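Local coordinates for IroE protein (Escherichia coli, PDB 2GZS) that hydrolyses the trilactone siderophore enterobactin and its C-glucosylated forms, preferring the iron-free molecules and usually cutting the ring once to give linear trimers, at residues Glu61-Gln65 with Phe255-Leu260; Ser117-Arg121 with Phe154-Ser158; Tyr168-Ser174 with Lys197-Glu203. One frame throughout, in Å; residues are numbered along the deposited sequence.

The three contacts belong to one alpha/beta-hydrolase fold and lie at different places around its mixed sheet. Contact 1 joins helix 60-66 to the C-terminal helix 247-262. Contact 2 joins helices 117-132 and 150-161. The centres of these two contacts are about 24 Å apart, on opposite sides of the chain's centre. Contact 3 pairs the neighbouring strands 167-171 and 198-203. It touches both others: Tyr169 and Met202 meet Gln257 and Ala258, while Tyr168 and Ser170 meet the helix of Val155. Along the chain, contacts 2 and 3 follow one another between the two halves of contact 1. Helices 150-161 and 247-262 begin beside active-site Ser149 and at active-site His247.

Contact 1: residues Glu61-Gln65 with Phe255-Leu260; sequences ELLKQ and FRQALL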
# COMPACT_ATOMS: atom_id res chain seq x y z
N GLU A 61 5.76 19.28 -5.33
CA GLU A 61 4.48 19.87 -4.93
C GLU A 61 3.78 18.94 -3.92
O GLU A 61 3.23 19.42 -2.96
CB GLU A 61 3.42 20.12 -6.02
CG GLU A 61 2.07 20.60 -5.52
CD GLU A 61 0.76 19.85 -5.53
OE1 GLU A 61 0.68 18.58 -5.59
OE2 GLU A 61 -0.32 20.56 -5.45
N LEU A 62 3.79 17.61 -4.10
CA LEU A 62 3.20 16.74 -3.11
C LEU A 62 3.96 16.80 -1.78
O LEU A 62 3.32 16.91 -0.77
CB LEU A 62 3.17 15.28 -3.65
CG LEU A 62 2.59 14.26 -2.63
CD1 LEU A 62 1.15 14.40 -2.28
CD2 LEU A 62 2.83 12.87 -3.22
N LEU A 63 5.29 16.77 -1.87
CA LEU A 63 6.05 16.84 -0.60
C LEU A 63 5.80 18.14 0.19
O LEU A 63 5.71 18.00 1.39
CB LEU A 63 7.53 16.63 -0.94
CG LEU A 63 7.89 15.29 -1.66
CD1 LEU A 63 9.41 15.18 -1.83
CD2 LEU A 63 7.34 14.09 -0.90
N LYS A 64 5.67 19.23 -0.57
CA LYS A 64 5.33 20.51 0.07
C LYS A 64 4.01 20.42 0.77
O LYS A 64 3.83 20.78 1.92
CB LYS A 64 5.37 21.57 -1.03
CG LYS A 64 4.84 22.94 -0.55
CD LYS A 64 4.97 23.89 -1.74
CE LYS A 64 4.34 25.24 -1.50
NZ LYS A 64 2.92 25.33 -1.95
N GLN A 65 2.98 19.84 0.09
CA GLN A 65 1.67 19.78 0.71
C GLN A 65 1.60 18.87 1.95
O GLN A 65 0.99 19.05 2.95
CB GLN A 65 0.62 19.34 -0.35
CG GLN A 65 -0.81 19.38 0.16
CD GLN A 65 -1.28 20.83 0.48
OE1 GLN A 65 -0.93 21.70 -0.32
NE2 GLN A 65 -2.00 20.99 1.56
N PHE A 255 -2.44 6.94 -4.70
CA PHE A 255 -1.24 6.97 -3.81
C PHE A 255 -1.13 8.37 -3.21
O PHE A 255 -0.74 8.50 -2.05
CB PHE A 255 -0.00 6.53 -4.58
CG PHE A 255 0.96 7.53 -5.15
CD1 PHE A 255 1.87 8.27 -4.35
CD2 PHE A 255 1.03 7.77 -6.52
CE1 PHE A 255 2.75 9.18 -4.91
CE2 PHE A 255 1.88 8.70 -7.06
CZ PHE A 255 2.77 9.43 -6.27
N ARG A 256 -1.41 9.41 -4.00
CA ARG A 256 -1.21 10.76 -3.40
C ARG A 256 -2.23 11.01 -2.36
O ARG A 256 -1.96 11.58 -1.29
CB ARG A 256 -1.27 11.77 -4.56
CG ARG A 256 -0.07 11.69 -5.46
CD ARG A 256 -0.24 12.75 -6.57
NE ARG A 256 0.58 12.38 -7.71
CZ ARG A 256 1.55 13.16 -8.17
NH1 ARG A 256 1.71 14.31 -7.53
NH2 ARG A 256 2.24 12.71 -9.21
N GLN A 257 -3.50 10.62 -2.53
CA GLN A 257 -4.51 10.85 -1.53
C GLN A 257 -4.25 10.03 -0.26
O GLN A 257 -4.53 10.49 0.83
CB GLN A 257 -5.94 10.64 -2.10
CG GLN A 257 -7.02 10.97 -1.05
CD GLN A 257 -7.05 12.47 -0.74
OE1 GLN A 257 -7.36 13.27 -1.62
NE2 GLN A 257 -6.70 12.88 0.48
N ALA A 258 -3.67 8.82 -0.44
CA ALA A 258 -3.30 8.06 0.76
C ALA A 258 -2.21 8.80 1.56
O ALA A 258 -2.35 8.84 2.77
CB ALA A 258 -2.86 6.65 0.33
N LEU A 259 -1.22 9.28 0.83
CA LEU A 259 -0.21 10.06 1.61
C LEU A 259 -0.85 11.25 2.30
O LEU A 259 -0.58 11.58 3.45
CB LEU A 259 0.89 10.46 0.64
CG LEU A 259 1.86 9.38 0.24
CD1 LEU A 259 2.70 9.74 -0.99
CD2 LEU A 259 2.81 9.07 1.44
N LEU A 260 -1.69 11.97 1.57
CA LEU A 260 -2.30 13.18 2.17
C LEU A 260 -3.15 12.82 3.37
O LEU A 260 -3.19 13.49 4.42
CB LEU A 260 -3.11 13.92 1.10
CG LEU A 260 -2.26 14.61 0.04
CD1 LEU A 260 -3.10 14.91 -1.19
CD2 LEU A 260 -1.66 15.92 0.55
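Leu62 is the knob of this contact. Its side chain sits in a hole formed by Phe255, Arg256, Leu259 and Leu260 of the C-terminal helix. CG stands anti to the backbone N (chi1 178°), and the two methyl groups reach different parts of the hole. CD2 goes deepest. It lies 3.8 Å from CD1 of Leu259, whose side chain crosses that of Leu62 at about a right angle. The same methyl is 3.8 Å from CG of Arg256 and also approaches the ring carbon CE1 of Phe255. Arg256 thus contributes its aliphatic stem to the packing. Its CG also lies 3.7 Å above the plane of the neighbouring Phe255 ring, over the ring centre. Behind this tight part, Leu259 rests on Leu46 and Met48 of strand 43-48, and Phe255 rests on Trp146 of strand 143-148.

The other methyl of Leu62 faces a more open part of the contact. Its CD1 comes 4.1 Å from CG of Leu260. One helical turn on, CG of Gln65 meets CD2 of Leu260 at 3.6 Å. Both of these residues are partly exposed. Only the hydrocarbon part of Gln65 packs here.

At the other end the charged groups stay apart. Glu61 OE1 and Arg256 NH1 are 4.8 Å from each other, so any attraction between them is probably weak. Arg256 makes a long, weak ion pair with Asp59, just before helix 60-66. The Asp59 carboxylate also accepts a hydrogen bond from the backbone N of Leu62.

The short helical segments run nearly parallel, at 21°, with axes 10.7 Å apart. This is knob-into-hole packing between two helices on one side of the alpha/beta-hydrolase sheet.

Contact 2: residues Ser117-Arg121 with Phe154-Ser158; sequences SNNFR and FVLDS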
# COMPACT_ATOMS: atom_id res chain seq x y z
N SER A 117 1.71 -13.81 -1.86
CA SER A 117 1.45 -12.72 -0.91
C SER A 117 1.94 -13.08 0.47
O SER A 117 2.45 -12.21 1.15
CB SER A 117 -0.03 -12.31 -0.87
OG SER A 117 -0.82 -13.43 -0.53
N ASN A 118 1.77 -14.30 0.98
CA ASN A 118 2.18 -14.50 2.39
C ASN A 118 3.67 -14.45 2.50
O ASN A 118 4.17 -13.90 3.53
CB ASN A 118 1.63 -15.84 2.85
CG ASN A 118 0.14 -15.87 3.04
OD1 ASN A 118 -0.55 -14.87 3.12
ND2 ASN A 118 -0.40 -17.09 3.18
N ASN A 119 4.42 -14.94 1.53
CA ASN A 119 5.90 -14.86 1.68
C ASN A 119 6.36 -13.42 1.51
O ASN A 119 7.33 -13.05 2.18
CB ASN A 119 6.60 -15.71 0.62
CG ASN A 119 6.20 -17.17 0.56
OD1 ASN A 119 5.75 -17.62 -0.48
ND2 ASN A 119 6.38 -17.88 1.64
N PHE A 120 5.67 -12.64 0.65
CA PHE A 120 6.08 -11.23 0.49
C PHE A 120 5.72 -10.49 1.79
O PHE A 120 6.54 -9.65 2.21
CB PHE A 120 5.37 -10.66 -0.72
CG PHE A 120 5.68 -9.15 -0.90
CD1 PHE A 120 6.98 -8.71 -1.08
CD2 PHE A 120 4.61 -8.25 -0.86
CE1 PHE A 120 7.23 -7.33 -1.24
CE2 PHE A 120 4.90 -6.89 -0.98
CZ PHE A 120 6.20 -6.42 -1.15
N ARG A 121 4.59 -10.76 2.40
CA ARG A 121 4.25 -10.10 3.67
C ARG A 121 5.29 -10.47 4.72
O ARG A 121 5.63 -9.59 5.51
CB ARG A 121 2.83 -10.44 4.10
CG ARG A 121 2.43 -9.59 5.34
CD ARG A 121 0.90 -9.48 5.48
NE ARG A 121 0.31 -10.72 5.11
CZ ARG A 121 -0.39 -11.08 4.02
NH1 ARG A 121 -0.74 -12.37 4.02
NH2 ARG A 121 -0.73 -10.31 3.01
N PHE A 154 -3.21 -7.21 -2.52
CA PHE A 154 -2.25 -7.47 -1.44
C PHE A 154 -2.68 -6.74 -0.17
O PHE A 154 -2.57 -7.27 0.93
CB PHE A 154 -0.83 -7.00 -1.83
CG PHE A 154 0.15 -7.31 -0.71
CD1 PHE A 154 0.61 -8.61 -0.49
CD2 PHE A 154 0.57 -6.29 0.14
CE1 PHE A 154 1.46 -8.87 0.59
CE2 PHE A 154 1.42 -6.53 1.23
CZ PHE A 154 1.86 -7.82 1.41
N VAL A 155 -3.17 -5.48 -0.33
CA VAL A 155 -3.59 -4.76 0.89
C VAL A 155 -4.75 -5.40 1.59
O VAL A 155 -4.82 -5.53 2.80
CB VAL A 155 -3.93 -3.30 0.52
CG1 VAL A 155 -4.53 -2.51 1.68
CG2 VAL A 155 -2.67 -2.59 0.04
N LEU A 156 -5.75 -5.89 0.82
CA LEU A 156 -6.90 -6.63 1.43
C LEU A 156 -6.41 -7.90 2.13
O LEU A 156 -6.83 -8.18 3.27
CB LEU A 156 -7.95 -7.00 0.38
CG LEU A 156 -8.70 -5.83 -0.25
CD1 LEU A 156 -9.67 -6.32 -1.35
CD2 LEU A 156 -9.44 -5.01 0.80
N ASP A 157 -5.55 -8.64 1.48
CA ASP A 157 -4.96 -9.87 2.01
C ASP A 157 -4.27 -9.57 3.35
O ASP A 157 -4.35 -10.35 4.32
CB ASP A 157 -4.06 -10.52 0.97
CG ASP A 157 -3.52 -11.88 1.38
OD1 ASP A 157 -4.39 -12.78 1.62
OD2 ASP A 157 -2.30 -12.14 1.49
N SER A 158 -3.60 -8.41 3.38
CA SER A 158 -2.84 -8.04 4.58
C SER A 158 -3.80 -7.52 5.65
O SER A 158 -3.59 -7.81 6.85
CB SER A 158 -1.87 -6.89 4.19
OG SER A 158 -0.92 -7.37 3.27
O HOH W 1 -3.21 -15.25 1.51
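Asp157 OD2 accepts three hydrogen bonds from helix 117-132. Ser117 OG donates one at 2.8 Å. Arg121 gives the other two, from NH1 at 3.0 Å and NH2 at 2.9 Å, and these form a salt bridge. The contact belongs to the alpha/beta-hydrolase fold: Asp157 lies on helix 150-161, which follows the nucleophile elbow carrying active-site Ser149.

The guanidinium meets OD2 end-on, with both nitrogens on the one oxygen. OD2 lies in the guanidinium plane, yet no donor lies in the carboxylate plane: Ser117 OG comes from one side of it and the two Arg121 nitrogens from the other. The two flat groups are turned 58° apart. The bend at chi3 lets both nitrogens reach OD2. The buried charges are thus paired, and the other carboxylate oxygen, OD1, has a salt bridge to Arg185. Water 1 donates to both OD1 and Asn118 OD1, linking the two helices beside exposed Asn118.

Next to the polar group lies an aromatic pair. Phe120 turns its edge to the face of Phe154 in a T-shaped stack, with centroids 5.1 Å apart and planes at 61°. Its CD2 sits off-centre, toward the rim of the Phe154 ring. Leu49 touches both rings, and Tyr94 also meets Phe120. The helix segments cross at 76°, which brings their side chains together over a short length.

Arg121 NH2 has a second acceptor, Ser158 OG, at 3.0 Å. That hydroxyl donates in turn to Phe154 O at 2.9 Å, reaching the carbonyl from the opposite face to Ser158 N.

Contact 3: residues Tyr168-Ser174 with Lys197-Glu203; sequences YYSASPS and KHLAIME
Five backbone hydrogen bonds join these parallel strands. Tyr168 N and Ser170 N donate to the carbonyls of His198 and Ala200, and Ala200 N and Met202 N donate back to those of Tyr168 and Ser170. Ser172 N continues the ladder to Met202 O at 2.8 Å.

Glu203, at the end of strand 198-203, holds the turn that follows strand 167-171 with both carboxylate oxygens. OE2 uses its syn lone pair to accept from Ser174 N at 3.1 Å. OE1 accepts from Ser174 OG at 2.7 Å and from water 2, which also bonds Ser172 OG. The Glu203 chain bends at chi2 (-81°), bringing the carboxylate back over the turn. Ser172 lies close to active-site Ser149 and His247.

On one face, Tyr169 CD1 packs on Ala200 CB at 3.6 Å, and Met202, present as selenomethionine, makes an oblique Met-aromatic contact with the same ring through SE. Asp261 bonds the Tyr169 hydroxyl. On the other, Tyr168 crosses the Lys197 chain obliquely, and its hydroxyl is hydrogen-bonded to Phe165 O.

The strands form a beta-alpha-beta unit with helix 179-187. They lie between strands 143-148 and 237-241, with helix 150-161 packed over Ser170 and helix 247-262 over Tyr169.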
# COMPACT_ATOMS: atom_id res chain seq x y z
N TYR A 168 -4.97 0.64 6.04
CA TYR A 168 -4.81 -0.20 4.82
C TYR A 168 -5.48 0.51 3.65
O TYR A 168 -6.75 0.62 3.72
CB TYR A 168 -5.44 -1.56 5.10
CG TYR A 168 -4.68 -2.39 6.14
CD1 TYR A 168 -3.83 -3.40 5.81
CD2 TYR A 168 -4.89 -2.06 7.50
CE1 TYR A 168 -3.13 -4.13 6.77
CE2 TYR A 168 -4.21 -2.79 8.49
CZ TYR A 168 -3.38 -3.80 8.11
OH TYR A 168 -2.70 -4.52 9.10
N TYR A 169 -4.78 0.96 2.65
CA TYR A 169 -5.37 1.70 1.54
C TYR A 169 -5.27 0.79 0.28
O TYR A 169 -4.23 0.56 -0.30
CB TYR A 169 -4.54 2.95 1.30
CG TYR A 169 -4.54 3.98 2.41
CD1 TYR A 169 -5.52 4.96 2.41
CD2 TYR A 169 -3.57 3.93 3.41
CE1 TYR A 169 -5.58 5.94 3.41
CE2 TYR A 169 -3.61 4.92 4.40
CZ TYR A 169 -4.58 5.88 4.37
OH TYR A 169 -4.55 6.82 5.40
N SER A 170 -6.46 0.28 -0.05
CA SER A 170 -6.56 -0.71 -1.13
C SER A 170 -7.12 -0.03 -2.37
O SER A 170 -8.34 0.28 -2.32
CB SER A 170 -7.51 -1.84 -0.69
OG SER A 170 -7.61 -2.76 -1.79
N ALA A 171 -6.27 0.17 -3.35
CA ALA A 171 -6.73 0.91 -4.55
C ALA A 171 -6.95 -0.03 -5.75
O ALA A 171 -6.13 -0.89 -6.00
CB ALA A 171 -5.69 1.97 -4.86
N SER A 172 -8.11 0.20 -6.40
CA SER A 172 -8.53 -0.61 -7.57
C SER A 172 -8.45 -2.14 -7.39
O SER A 172 -8.00 -2.77 -8.36
CB SER A 172 -7.76 -0.21 -8.82
OG SER A 172 -7.98 1.21 -9.03
N PRO A 173 -8.82 -2.69 -6.25
CA PRO A 173 -8.77 -4.16 -6.15
C PRO A 173 -9.83 -4.78 -7.08
O PRO A 173 -9.64 -5.98 -7.42
CB PRO A 173 -9.06 -4.43 -4.67
CG PRO A 173 -9.89 -3.26 -4.24
CD PRO A 173 -9.36 -2.10 -5.00
N SER A 174 -10.82 -4.03 -7.46
CA SER A 174 -11.89 -4.55 -8.36
C SER A 174 -11.26 -4.97 -9.68
O SER A 174 -11.96 -5.72 -10.43
CB SER A 174 -12.98 -3.51 -8.62
OG SER A 174 -12.43 -2.44 -9.37
N LYS A 197 -7.81 -1.86 12.74
CA LYS A 197 -7.29 -1.87 11.38
C LYS A 197 -8.22 -1.09 10.45
O LYS A 197 -9.27 -1.62 10.07
CB LYS A 197 -7.13 -3.28 10.80
CG LYS A 197 -6.10 -4.07 11.59
CD LYS A 197 -5.66 -5.37 10.92
CE LYS A 197 -6.12 -6.64 11.56
NZ LYS A 197 -5.75 -7.86 10.74
N HIS A 198 -7.85 0.17 10.15
CA HIS A 198 -8.64 1.03 9.28
C HIS A 198 -8.56 0.58 7.83
O HIS A 198 -7.43 0.32 7.40
CB HIS A 198 -8.06 2.46 9.32
CG HIS A 198 -8.58 3.38 8.29
ND1 HIS A 198 -9.94 3.69 8.21
CD2 HIS A 198 -7.94 4.10 7.33
CE1 HIS A 198 -10.11 4.56 7.21
NE2 HIS A 198 -8.94 4.81 6.66
N LEU A 199 -9.70 0.49 7.16
CA LEU A 199 -9.62 -0.01 5.78
C LEU A 199 -10.17 1.08 4.87
O LEU A 199 -11.29 1.54 5.09
CB LEU A 199 -10.47 -1.28 5.64
CG LEU A 199 -10.54 -1.81 4.21
CD1 LEU A 199 -9.16 -2.19 3.69
CD2 LEU A 199 -11.55 -2.98 4.23
N ALA A 200 -9.43 1.49 3.88
CA ALA A 200 -9.84 2.51 2.93
C ALA A 200 -9.86 1.86 1.55
O ALA A 200 -8.79 1.56 1.00
CB ALA A 200 -8.90 3.71 2.93
N ILE A 201 -11.06 1.65 0.99
CA ILE A 201 -11.15 1.13 -0.37
C ILE A 201 -11.25 2.29 -1.35
O ILE A 201 -12.01 3.23 -1.06
CB ILE A 201 -12.38 0.20 -0.52
CG1 ILE A 201 -12.27 -0.98 0.47
CG2 ILE A 201 -12.52 -0.28 -1.94
CD1 ILE A 201 -13.51 -1.88 0.45
N MSE A 202 -10.46 2.26 -2.40
CA MSE A 202 -10.30 3.38 -3.28
C MSE A 202 -10.61 2.87 -4.68
O MSE A 202 -9.96 1.92 -5.13
CB MSE A 202 -8.88 3.95 -3.23
CG MSE A 202 -8.37 4.16 -1.76
SE MSE A 202 -6.60 4.87 -1.63
CE MSE A 202 -7.10 6.70 -1.48
N GLU A 203 -11.58 3.48 -5.36
CA GLU A 203 -11.88 2.99 -6.70
C GLU A 203 -12.11 4.18 -7.63
O GLU A 203 -12.43 5.26 -7.14
CB GLU A 203 -13.17 2.12 -6.72
CG GLU A 203 -12.97 0.77 -6.03
CD GLU A 203 -12.29 -0.27 -6.89
OE1 GLU A 203 -12.06 -0.06 -8.12
OE2 GLU A 203 -11.97 -1.39 -6.39
O HOH W 2 -10.58 1.48 -9.84